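Local coordinates for protein IRMA (Escherichia coli CFT073, PDB 5EK5) that is a secreted, virulence-associated protein with a fibronectin fold that probably mimics an interleukin receptor, although its detailed function is unknown, at residues 14-17 and 23-26; 44-49 and 77-82; 54-59 and 85-90. One frame throughout, in Å; residues are numbered along the deposited sequence.

In the fold
Following the chain from the N terminus, interaction 1 comes first: residues 14-17 and 23-26 pair as the two arms of a beta hairpin, closing a short turn before either of the other contacts opens. Interactions 2 and 3 cross, because their segments alternate along the chain in the order 44-49, 54-59, 77-82 and 85-90. Interaction 2 closes a span of 27 residues, and interaction 3 closes a span of 25 on the same side of the chain's centre. Segment 77-82 lies beside 23-26 in one sheet, whereas 44-49 lies beside 54-59 in the other, so interaction 2 ties the two sheets together, while interaction 3 links two strands of one sheet across the intervening 42-49.

Interaction 1 of 3, residues 14-17 and 23-26; sequences TDTI and ICAY
Chi1 values of -71° for T16 and -54° for Y26 place OG1 and CG beside their own backbone nitrogens, and because the two residues are directly paired on one face of the sheet, these torsions bring the hydroxyl and the ring to the same place, side by side. The hydroxyl approaches the ring obliquely, T16 OG1 to Y26 CD1 at 3.2 Å. The methyl lies a little further along, with T16 CG2 at 4.0 Å from Y26 CE1 and at 4.1 Å from C24 SG, so that one threonine spans the ring and the sulfur. The polar partner of T16 OG1 is not on the neighbouring strand: it hydrogen-bonds to the OH of Y116 in the second subunit, which places this threonine at the dimer interface.

T16 and Y26 form a non-hydrogen-bonded antiparallel pair, and the next pair, I17 with A25, supplies the bonds. I17 N donates to A25 O at 2.8 Å, and A25 N returns an equally short bond of 2.8 Å to I17 O, both close to straight. On the face of the sheet opposite T16 and Y26, the two side chains meet at I17 CB and A25 CB, 4.1 Å apart.

This is the paired part of a beta hairpin, antiparallel strands 9-19 and 23-31. C24 is tied to C83 by a disulfide, just beyond strand 74-82. That strand flanks 23-31 on the edge away from 9-19, with backbone bonds from T81 to C24 and L79 to Y26, while strand 111-113 runs parallel to 9-19 at the far edge of the sheet.

Interaction 2 of 3, residues 44-49 and 77-82; sequences ITLQLK and AFLETE
L48 and L79 meet between two strands whose axes approach to 9.9 Å and cross at -44°, a spacing that belongs to facing sheets and not to neighbours within one. L48 slides alongside L79, the two pointing in opposite directions, and the methyls L48 CD1 and L79 CD2 come to 3.5 Å. A chi1 of -179° sets CG of L79 opposite the backbone nitrogen, and L79 CD2 also lies 4.1 Å from L46 CB, so a single methyl touches both leucines of segment 44-49.

Apolar side chains packed between two sheets in this way form the core of a fibronectin-type beta sandwich: 44-49 belongs to the sheet of strands 42-49, 55-63, 89-99 and 102-105, and 77-82 lies on strand 74-82, outermost in the other sheet within this chain. Alternation along each strand sends L46, L48, L79 and T81 inward, while T45, Q47 and E80 point the other way.

The second branch of L48 reaches tip to tip toward T81, L48 CD2 to T81 CG2 at 3.5 Å. T81 keeps CG2 between the backbone N and the carbonyl carbon (chi1 -170° for OG1), which points the methyl at the leucine. Beyond the pair, L79 also touches F28 and R59, and T81 touches Y26.

Interaction 3 of 3, residues 54-59 and 85-90; sequences QTLVTR and ENVATT
L56 CD1 carries the contact, crossing obliquely over the backbone and side chain of V87. L56 CD1 lies 4.0 Å from V87 CG2, 4.1 Å from V87 CA and 4.2 Å from N86 C. The isobutyl group therefore rests partly on main chain, which curves beneath it because N86 centres an inverse gamma turn, marked by a weak bond from V87 N to E85 O at 2.7 Å. In V87 the CG1 branch points directly away from the amide nitrogen (chi1 -174°), and the other branch, CG2, is the one turned to the leucine.

L56 is itself exposed, so the contrast is one of degree: its CD1 against V87 is the closer part, and it is small. Toward N86, also exposed, the fit is slacker, with N86 OD1 standing 4.5 Å from L56 CD1, while the side chain of E85 was not modelled beyond CA.

Between the two segments runs strand 42-49, which pairs with 55-63 through L48 and L46, and with 89-99 through K49, where A88 and T89 form a classic beta bulge. V87 packs on L119 of the second subunit, and T89 and T90 pair in parallel with a strand of that chain, extending the sheet across the interface.

Interaction 1 of 3, residues 14-17 and 23-26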
ATOM      1  N   THR B  14      -6.475   2.267  -1.943  1.00 33.16           N
ATOM      2  CA  THR B  14      -5.980   1.314  -2.933  1.00 39.53           C
ATOM      3  C   THR B  14      -6.458   1.597  -4.353  1.00 36.25           C
ATOM      4  O   THR B  14      -5.892   1.071  -5.313  1.00 35.75           O
ATOM      5  CB  THR B  14      -6.390  -0.122  -2.570  1.00 40.20           C
ATOM      6  OG1 THR B  14      -7.810  -0.180  -2.386  1.00 42.21           O
ATOM      7  CG2 THR B  14      -5.677  -0.580  -1.309  1.00 37.28           C
ATOM      8  N   ASP B  15      -7.462   2.458  -4.490  1.00 34.47           N
ATOM      9  CA  ASP B  15      -8.000   2.778  -5.806  1.00 37.63           C
ATOM     10  C   ASP B  15      -9.000   3.922  -5.770  1.00 37.51           C
ATOM     11  O   ASP B  15      -9.509   4.297  -4.715  1.00 37.39           O
ATOM     12  CB  ASP B  15      -8.686   1.540  -6.405  1.00 41.65           C
ATOM     13  CG  ASP B  15      -8.796   1.600  -7.921  1.00 47.78           C
ATOM     14  OD1 ASP B  15      -8.471   2.653  -8.511  1.00 50.34           O
ATOM     15  OD2 ASP B  15      -9.227   0.590  -8.521  1.00 45.65           O
ATOM     16  N   THR B  16      -9.266   4.470  -6.948  1.00 40.43           N
ATOM     17  CA  THR B  16     -10.283   5.492  -7.132  1.00 42.26           C
ATOM     18  C   THR B  16     -11.147   5.055  -8.297  1.00 45.06           C
ATOM     19  O   THR B  16     -10.642   4.819  -9.393  1.00 47.37           O
ATOM     20  CB  THR B  16      -9.676   6.881  -7.417  1.00 45.37           C
ATOM     21  OG1 THR B  16      -9.057   7.392  -6.231  1.00 42.75           O
ATOM     22  CG2 THR B  16     -10.755   7.852  -7.875  1.00 50.58           C
ATOM     23  N   ILE B  17     -12.450   4.949  -8.072  1.00 46.07           N
ATOM     24  CA  ILE B  17     -13.333   4.457  -9.116  1.00 48.38           C
ATOM     25  C   ILE B  17     -14.277   5.556  -9.574  1.00 51.25           C
ATOM     26  O   ILE B  17     -15.022   6.118  -8.773  1.00 49.34           O
ATOM     27  CB  ILE B  17     -14.153   3.242  -8.645  1.00 49.45           C
ATOM     28  CG1 ILE B  17     -13.228   2.115  -8.185  1.00 48.33           C
ATOM     29  CG2 ILE B  17     -15.075   2.759  -9.754  1.00 50.34           C
ATOM     30  CD1 ILE B  17     -13.882   1.149  -7.222  1.00 45.63           C
ATOM     31  N   ILE B  23     -19.505  10.691  -9.698  1.00 49.06           N
ATOM     32  CA  ILE B  23     -19.142  10.259  -8.356  1.00 42.77           C
ATOM     33  C   ILE B  23     -17.768   9.604  -8.372  1.00 43.96           C
ATOM     34  O   ILE B  23     -17.455   8.830  -9.275  1.00 42.32           O
ATOM     35  CB  ILE B  23     -20.181   9.275  -7.776  1.00 45.59           C
ATOM     36  CG1 ILE B  23     -21.548   9.950  -7.660  1.00 47.05           C
ATOM     37  CG2 ILE B  23     -19.745   8.767  -6.410  1.00 44.61           C
ATOM     38  CD1 ILE B  23     -21.569  11.116  -6.695  1.00 47.86           C
ATOM     39  N   CYS B  24     -16.943   9.922  -7.381  1.00 42.90           N
ATOM     40  CA  CYS B  24     -15.684   9.218  -7.222  1.00 41.37           C
ATOM     41  C   CYS B  24     -15.799   8.323  -6.000  1.00 42.62           C
ATOM     42  O   CYS B  24     -16.242   8.757  -4.937  1.00 41.65           O
ATOM     43  CB  CYS B  24     -14.515  10.195  -7.074  1.00 43.16           C
ATOM     44  SG  CYS B  24     -13.681  10.618  -8.624  1.00 62.02           S
ATOM     45  N   ALA B  25     -15.411   7.065  -6.167  1.00 40.58           N
ATOM     46  CA  ALA B  25     -15.427   6.110  -5.074  1.00 36.00           C
ATOM     47  C   ALA B  25     -13.997   5.782  -4.682  1.00 34.05           C
ATOM     48  O   ALA B  25     -13.272   5.132  -5.437  1.00 35.07           O
ATOM     49  CB  ALA B  25     -16.183   4.851  -5.468  1.00 37.59           C
ATOM     50  N   TYR B  26     -13.584   6.250  -3.513  1.00 32.52           N
ATOM     51  CA  TYR B  26     -12.251   5.943  -3.022  1.00 32.88           C
ATOM     52  C   TYR B  26     -12.274   4.654  -2.218  1.00 35.11           C
ATOM     53  O   TYR B  26     -12.973   4.546  -1.211  1.00 30.99           O
ATOM     54  CB  TYR B  26     -11.701   7.102  -2.189  1.00 35.05           C
ATOM     55  CG  TYR B  26     -11.742   8.424  -2.927  1.00 38.70           C
ATOM     56  CD1 TYR B  26     -10.738   8.777  -3.819  1.00 40.20           C
ATOM     57  CD2 TYR B  26     -12.788   9.317  -2.732  1.00 44.90           C
ATOM     58  CE1 TYR B  26     -10.771   9.978  -4.498  1.00 43.81           C
ATOM     59  CE2 TYR B  26     -12.832  10.524  -3.408  1.00 47.68           C
ATOM     60  CZ  TYR B  26     -11.819  10.849  -4.288  1.00 45.62           C
ATOM     61  OH  TYR B  26     -11.856  12.045  -4.963  1.00 52.75           O
TER

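Interaction 2 of 3, residues 44-49 and 77-82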
ATOM      1  N   ILE B  44     -16.726   4.931   9.789  1.00 46.49           N
ATOM      2  CA  ILE B  44     -15.583   5.832   9.834  1.00 45.28           C
ATOM      3  C   ILE B  44     -15.886   7.165   9.157  1.00 46.82           C
ATOM      4  O   ILE B  44     -16.322   7.202   8.008  1.00 49.61           O
ATOM      5  CB  ILE B  44     -14.351   5.188   9.174  1.00 45.97           C
ATOM      6  CG1 ILE B  44     -14.083   3.812   9.794  1.00 50.88           C
ATOM      7  CG2 ILE B  44     -13.140   6.094   9.310  1.00 44.31           C
ATOM      8  CD1 ILE B  44     -12.949   3.052   9.150  1.00 54.49           C
ATOM      9  N   THR B  45     -15.661   8.255   9.885  1.00 49.68           N
ATOM     10  CA  THR B  45     -15.886   9.597   9.360  1.00 52.96           C
ATOM     11  C   THR B  45     -14.580  10.264   8.933  1.00 49.36           C
ATOM     12  O   THR B  45     -13.668  10.433   9.744  1.00 43.62           O
ATOM     13  CB  THR B  45     -16.593  10.487  10.394  1.00 57.37           C
ATOM     14  OG1 THR B  45     -17.825   9.871  10.792  1.00 65.50           O
ATOM     15  CG2 THR B  45     -16.886  11.850   9.802  1.00 55.48           C
ATOM     16  N   LEU B  46     -14.502  10.650   7.663  1.00 46.71           N
ATOM     17  CA  LEU B  46     -13.277  11.219   7.104  1.00 39.45           C
ATOM     18  C   LEU B  46     -13.465  12.642   6.578  1.00 37.46           C
ATOM     19  O   LEU B  46     -14.454  12.937   5.907  1.00 39.41           O
ATOM     20  CB  LEU B  46     -12.745  10.330   5.979  1.00 37.51           C
ATOM     21  CG  LEU B  46     -12.320   8.908   6.347  1.00 41.17           C
ATOM     22  CD1 LEU B  46     -13.501   7.948   6.234  1.00 47.18           C
ATOM     23  CD2 LEU B  46     -11.166   8.449   5.477  1.00 35.99           C
ATOM     24  N   GLN B  47     -12.515  13.518   6.892  1.00 39.86           N
ATOM     25  CA  GLN B  47     -12.419  14.818   6.231  1.00 43.02           C
ATOM     26  C   GLN B  47     -11.590  14.714   4.957  1.00 43.53           C
ATOM     27  O   GLN B  47     -10.418  14.341   5.002  1.00 40.19           O
ATOM     28  CB  GLN B  47     -11.794  15.870   7.152  1.00 45.34           C
ATOM     29  CG  GLN B  47     -12.743  16.507   8.146  1.00 51.36           C
ATOM     30  CD  GLN B  47     -12.050  17.541   9.017  1.00 54.85           C
ATOM     31  OE1 GLN B  47     -10.829  17.518   9.174  1.00 59.81           O
ATOM     32  NE2 GLN B  47     -12.825  18.462   9.574  1.00 53.08           N
ATOM     33  N   LEU B  48     -12.194  15.052   3.822  1.00 44.56           N
ATOM     34  CA  LEU B  48     -11.456  15.084   2.563  1.00 41.03           C
ATOM     35  C   LEU B  48     -10.837  16.462   2.383  1.00 41.82           C
ATOM     36  O   LEU B  48     -11.516  17.480   2.516  1.00 44.82           O
ATOM     37  CB  LEU B  48     -12.352  14.733   1.371  1.00 35.21           C
ATOM     38  CG  LEU B  48     -12.745  13.264   1.163  1.00 33.94           C
ATOM     39  CD1 LEU B  48     -13.520  12.693   2.344  1.00 38.77           C
ATOM     40  CD2 LEU B  48     -13.528  13.088  -0.124  1.00 32.73           C
ATOM     41  N   LYS B  49      -9.544  16.490   2.082  1.00 38.26           N
ATOM     42  CA  LYS B  49      -8.796  17.735   2.057  1.00 36.04           C
ATOM     43  C   LYS B  49      -8.097  17.919   0.719  1.00 32.86           C
ATOM     44  O   LYS B  49      -7.746  16.941   0.061  1.00 28.94           O
ATOM     45  CB  LYS B  49      -7.772  17.745   3.191  1.00 40.34           C
ATOM     46  CG  LYS B  49      -8.395  17.712   4.581  1.00 42.67           C
ATOM     47  CD  LYS B  49      -7.335  17.691   5.669  1.00 44.46           C
ATOM     48  CE  LYS B  49      -7.968  17.812   7.043  1.00 53.14           C
ATOM     49  NZ  LYS B  49      -6.950  18.029   8.103  1.00 60.24           N
ATOM     50  N   ALA B  77     -13.495  -1.055   1.961  1.00 42.90           N
ATOM     51  CA  ALA B  77     -14.560  -0.078   2.167  1.00 43.64           C
ATOM     52  C   ALA B  77     -14.480   1.026   1.119  1.00 42.43           C
ATOM     53  O   ALA B  77     -13.411   1.289   0.566  1.00 42.96           O
ATOM     54  CB  ALA B  77     -14.479   0.509   3.557  1.00 43.90           C
ATOM     55  N   PHE B  78     -15.606   1.679   0.857  1.00 41.70           N
ATOM     56  CA  PHE B  78     -15.646   2.705  -0.176  1.00 42.64           C
ATOM     57  C   PHE B  78     -16.174   4.035   0.344  1.00 43.49           C
ATOM     58  O   PHE B  78     -17.161   4.089   1.077  1.00 42.32           O
ATOM     59  CB  PHE B  78     -16.488   2.218  -1.353  1.00 42.75           C
ATOM     60  CG  PHE B  78     -15.883   1.048  -2.066  1.00 45.09           C
ATOM     61  CD1 PHE B  78     -16.125  -0.244  -1.629  1.00 47.75           C
ATOM     62  CD2 PHE B  78     -15.049   1.238  -3.153  1.00 41.10           C
ATOM     63  CE1 PHE B  78     -15.559  -1.327  -2.273  1.00 47.76           C
ATOM     64  CE2 PHE B  78     -14.485   0.160  -3.806  1.00 40.75           C
ATOM     65  CZ  PHE B  78     -14.736  -1.124  -3.361  1.00 44.59           C
ATOM     66  N   LEU B  79     -15.496   5.107  -0.049  1.00 43.35           N
ATOM     67  CA  LEU B  79     -15.896   6.459   0.308  1.00 44.29           C
ATOM     68  C   LEU B  79     -16.382   7.211  -0.926  1.00 49.16           C
ATOM     69  O   LEU B  79     -15.611   7.452  -1.857  1.00 51.44           O
ATOM     70  CB  LEU B  79     -14.732   7.198   0.968  1.00 47.58           C
ATOM     71  CG  LEU B  79     -14.998   8.631   1.414  1.00 51.64           C
ATOM     72  CD1 LEU B  79     -16.234   8.650   2.278  1.00 56.11           C
ATOM     73  CD2 LEU B  79     -13.808   9.161   2.183  1.00 51.27           C
ATOM     74  N   GLU B  80     -17.667   7.553  -0.938  1.00 51.56           N
ATOM     75  CA  GLU B  80     -18.276   8.249  -2.069  1.00 54.94           C
ATOM     76  C   GLU B  80     -18.431   9.758  -1.883  1.00 54.70           C
ATOM     77  O   GLU B  80     -18.886  10.224  -0.840  1.00 57.41           O
ATOM     78  CB  GLU B  80     -19.654   7.658  -2.370  1.00 57.42           C
ATOM     79  CG  GLU B  80     -19.643   6.235  -2.884  1.00 55.47           C
ATOM     80  CD  GLU B  80     -20.954   5.868  -3.552  1.00 65.44           C
ATOM     81  OE1 GLU B  80     -21.505   6.715  -4.290  1.00 67.32           O
ATOM     82  OE2 GLU B  80     -21.437   4.739  -3.339  1.00 73.79           O
ATOM     83  N   THR B  81     -18.044  10.508  -2.909  1.00 49.13           N
ATOM     84  CA  THR B  81     -18.272  11.947  -2.947  1.00 53.32           C
ATOM     85  C   THR B  81     -18.212  12.412  -4.398  1.00 56.60           C
ATOM     86  O   THR B  81     -17.670  11.713  -5.253  1.00 54.47           O
ATOM     87  CB  THR B  81     -17.245  12.728  -2.108  1.00 59.11           C
ATOM     88  OG1 THR B  81     -17.661  14.096  -1.992  1.00 65.22           O
ATOM     89  CG2 THR B  81     -15.871  12.669  -2.755  1.00 58.56           C
ATOM     90  N   GLU B  82     -18.775  13.583  -4.677  1.00 63.35           N
ATOM     91  CA  GLU B  82     -18.707  14.153  -6.019  1.00 65.27           C
ATOM     92  C   GLU B  82     -17.263  14.357  -6.473  1.00 62.15           C
ATOM     93  O   GLU B  82     -16.466  14.990  -5.781  1.00 58.01           O
ATOM     94  CB  GLU B  82     -19.472  15.474  -6.097  1.00 66.78           C
ATOM     95  CG  GLU B  82     -19.527  16.032  -7.511  1.00 71.65           C
ATOM     96  CD  GLU B  82     -20.350  17.300  -7.622  1.00 82.42           C
ATOM     97  OE1 GLU B  82     -20.825  17.802  -6.582  1.00 86.89           O
ATOM     98  OE2 GLU B  82     -20.531  17.789  -8.757  1.00 84.80           O
TER

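Interaction 3 of 3, residues 54-59 and 85-90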
ATOM      1  N   GLN B  54      -6.860  22.188   3.075  1.00 43.49           N
ATOM      2  CA  GLN B  54      -8.177  22.778   3.295  1.00 48.61           C
ATOM      3  C   GLN B  54      -9.277  21.728   3.187  1.00 44.70           C
ATOM      4  O   GLN B  54      -9.289  20.921   2.260  1.00 45.10           O
ATOM      5  CB  GLN B  54      -8.427  23.910   2.296  1.00 50.71           C
ATOM      6  CG  GLN B  54      -7.364  24.999   2.317  1.00 53.86           C
ATOM      7  CD  GLN B  54      -7.553  26.025   1.215  1.00 55.22           C
ATOM      8  OE1 GLN B  54      -7.718  27.216   1.482  1.00 55.29           O
ATOM      9  NE2 GLN B  54      -7.518  25.567  -0.034  1.00 52.99           N
ATOM     10  N   THR B  55     -10.203  21.751   4.140  1.00 45.23           N
ATOM     11  CA  THR B  55     -11.286  20.777   4.179  1.00 48.59           C
ATOM     12  C   THR B  55     -12.284  21.026   3.053  1.00 42.33           C
ATOM     13  O   THR B  55     -12.775  22.143   2.883  1.00 40.60           O
ATOM     14  CB  THR B  55     -12.026  20.815   5.529  1.00 55.82           C
ATOM     15  OG1 THR B  55     -11.127  20.443   6.579  1.00 63.18           O
ATOM     16  CG2 THR B  55     -13.211  19.862   5.520  1.00 52.06           C
ATOM     17  N   LEU B  56     -12.568  19.981   2.283  1.00 35.75           N
ATOM     18  CA  LEU B  56     -13.539  20.066   1.202  1.00 36.97           C
ATOM     19  C   LEU B  56     -14.903  19.577   1.672  1.00 40.54           C
ATOM     20  O   LEU B  56     -15.843  20.359   1.809  1.00 43.26           O
ATOM     21  CB  LEU B  56     -13.066  19.248  -0.000  1.00 33.22           C
ATOM     22  CG  LEU B  56     -11.661  19.581  -0.511  1.00 36.24           C
ATOM     23  CD1 LEU B  56     -11.192  18.551  -1.525  1.00 34.90           C
ATOM     24  CD2 LEU B  56     -11.619  20.977  -1.105  1.00 33.77           C
ATOM     25  N   VAL B  57     -15.000  18.276   1.928  1.00 40.92           N
ATOM     26  CA  VAL B  57     -16.220  17.681   2.458  1.00 42.67           C
ATOM     27  C   VAL B  57     -15.898  16.718   3.593  1.00 45.05           C
ATOM     28  O   VAL B  57     -14.761  16.266   3.736  1.00 43.94           O
ATOM     29  CB  VAL B  57     -17.012  16.912   1.375  1.00 40.96           C
ATOM     30  CG1 VAL B  57     -17.675  17.875   0.404  1.00 42.21           C
ATOM     31  CG2 VAL B  57     -16.105  15.938   0.638  1.00 36.38           C
ATOM     32  N   THR B  58     -16.903  16.414   4.405  1.00 45.83           N
ATOM     33  CA  THR B  58     -16.761  15.391   5.429  1.00 46.95           C
ATOM     34  C   THR B  58     -17.776  14.285   5.167  1.00 45.69           C
ATOM     35  O   THR B  58     -18.978  14.536   5.075  1.00 41.37           O
ATOM     36  CB  THR B  58     -16.952  15.963   6.839  1.00 49.78           C
ATOM     37  OG1 THR B  58     -15.926  16.927   7.101  1.00 49.31           O
ATOM     38  CG2 THR B  58     -16.869  14.858   7.874  1.00 51.62           C
ATOM     39  N   ARG B  59     -17.284  13.058   5.040  1.00 46.21           N
ATOM     40  CA  ARG B  59     -18.128  11.936   4.657  1.00 42.92           C
ATOM     41  C   ARG B  59     -17.879  10.731   5.556  1.00 49.24           C
ATOM     42  O   ARG B  59     -16.843  10.633   6.216  1.00 48.35           O
ATOM     43  CB  ARG B  59     -17.892  11.567   3.191  1.00 39.91           C
ATOM     44  CG  ARG B  59     -18.260  12.662   2.201  1.00 40.28           C
ATOM     45  CD  ARG B  59     -19.762  12.728   1.997  1.00 47.49           C
ATOM     46  NE  ARG B  59     -20.152  13.787   1.072  1.00 49.78           N
ATOM     47  CZ  ARG B  59     -20.499  15.018   1.442  1.00 49.60           C
ATOM     48  NH1 ARG B  59     -20.500  15.353   2.726  1.00 49.06           N
ATOM     49  NH2 ARG B  59     -20.844  15.915   0.527  1.00 45.69           N
ATOM     50  N   GLU B  85     -13.912  17.296  -6.779  1.00 68.97           N
ATOM     51  CA  GLU B  85     -12.976  17.778  -5.781  1.00 67.48           C
ATOM     52  C   GLU B  85     -11.563  17.250  -5.948  1.00 62.48           C
ATOM     53  O   GLU B  85     -11.345  16.040  -6.029  1.00 62.71           O
ATOM     54  N   ASN B  86     -10.603  18.168  -5.995  1.00 58.97           N
ATOM     55  CA  ASN B  86      -9.185  17.833  -6.048  1.00 52.27           C
ATOM     56  C   ASN B  86      -8.695  17.279  -4.711  1.00 45.53           C
ATOM     57  O   ASN B  86      -7.804  17.848  -4.080  1.00 52.79           O
ATOM     58  CB  ASN B  86      -8.379  19.071  -6.425  1.00 60.15           C
ATOM     59  CG  ASN B  86      -8.975  20.342  -5.846  1.00 69.65           C
ATOM     60  OD1 ASN B  86     -10.143  20.366  -5.456  1.00 70.12           O
ATOM     61  ND2 ASN B  86      -8.173  21.401  -5.771  1.00 75.39           N
ATOM     62  N   VAL B  87      -9.292  16.171  -4.285  1.00 39.31           N
ATOM     63  CA  VAL B  87      -8.922  15.488  -3.046  1.00 37.92           C
ATOM     64  C   VAL B  87      -7.494  14.951  -3.055  1.00 43.31           C
ATOM     65  O   VAL B  87      -7.125  14.152  -3.919  1.00 55.18           O
ATOM     66  CB  VAL B  87      -9.870  14.314  -2.752  1.00 33.39           C
ATOM     67  CG1 VAL B  87      -9.571  13.707  -1.384  1.00 32.66           C
ATOM     68  CG2 VAL B  87     -11.322  14.750  -2.887  1.00 38.23           C
ATOM     69  N   ALA B  88      -6.702  15.370  -2.073  1.00 37.76           N
ATOM     70  CA  ALA B  88      -5.316  14.917  -1.965  1.00 40.49           C
ATOM     71  C   ALA B  88      -5.099  14.037  -0.734  1.00 41.12           C
ATOM     72  O   ALA B  88      -4.342  13.065  -0.782  1.00 40.40           O
ATOM     73  CB  ALA B  88      -4.370  16.114  -1.931  1.00 40.24           C
ATOM     74  N   THR B  89      -5.751  14.385   0.372  1.00 40.27           N
ATOM     75  CA  THR B  89      -5.610  13.625   1.614  1.00 41.77           C
ATOM     76  C   THR B  89      -6.955  13.452   2.311  1.00 40.50           C
ATOM     77  O   THR B  89      -7.913  14.173   2.029  1.00 39.69           O
ATOM     78  CB  THR B  89      -4.619  14.287   2.615  1.00 38.30           C
ATOM     79  OG1 THR B  89      -5.229  15.439   3.212  1.00 41.01           O
ATOM     80  CG2 THR B  89      -3.316  14.699   1.934  1.00 37.87           C
ATOM     81  N   THR B  90      -7.014  12.485   3.222  1.00 40.96           N
ATOM     82  CA  THR B  90      -8.184  12.285   4.070  1.00 45.48           C
ATOM     83  C   THR B  90      -7.738  12.124   5.517  1.00 47.49           C
ATOM     84  O   THR B  90      -6.702  11.520   5.790  1.00 46.56           O
ATOM     85  CB  THR B  90      -9.013  11.046   3.653  1.00 45.45           C
ATOM     86  OG1 THR B  90      -8.196   9.868   3.715  1.00 40.77           O
ATOM     87  CG2 THR B  90      -9.558  11.207   2.245  1.00 46.30           C
TER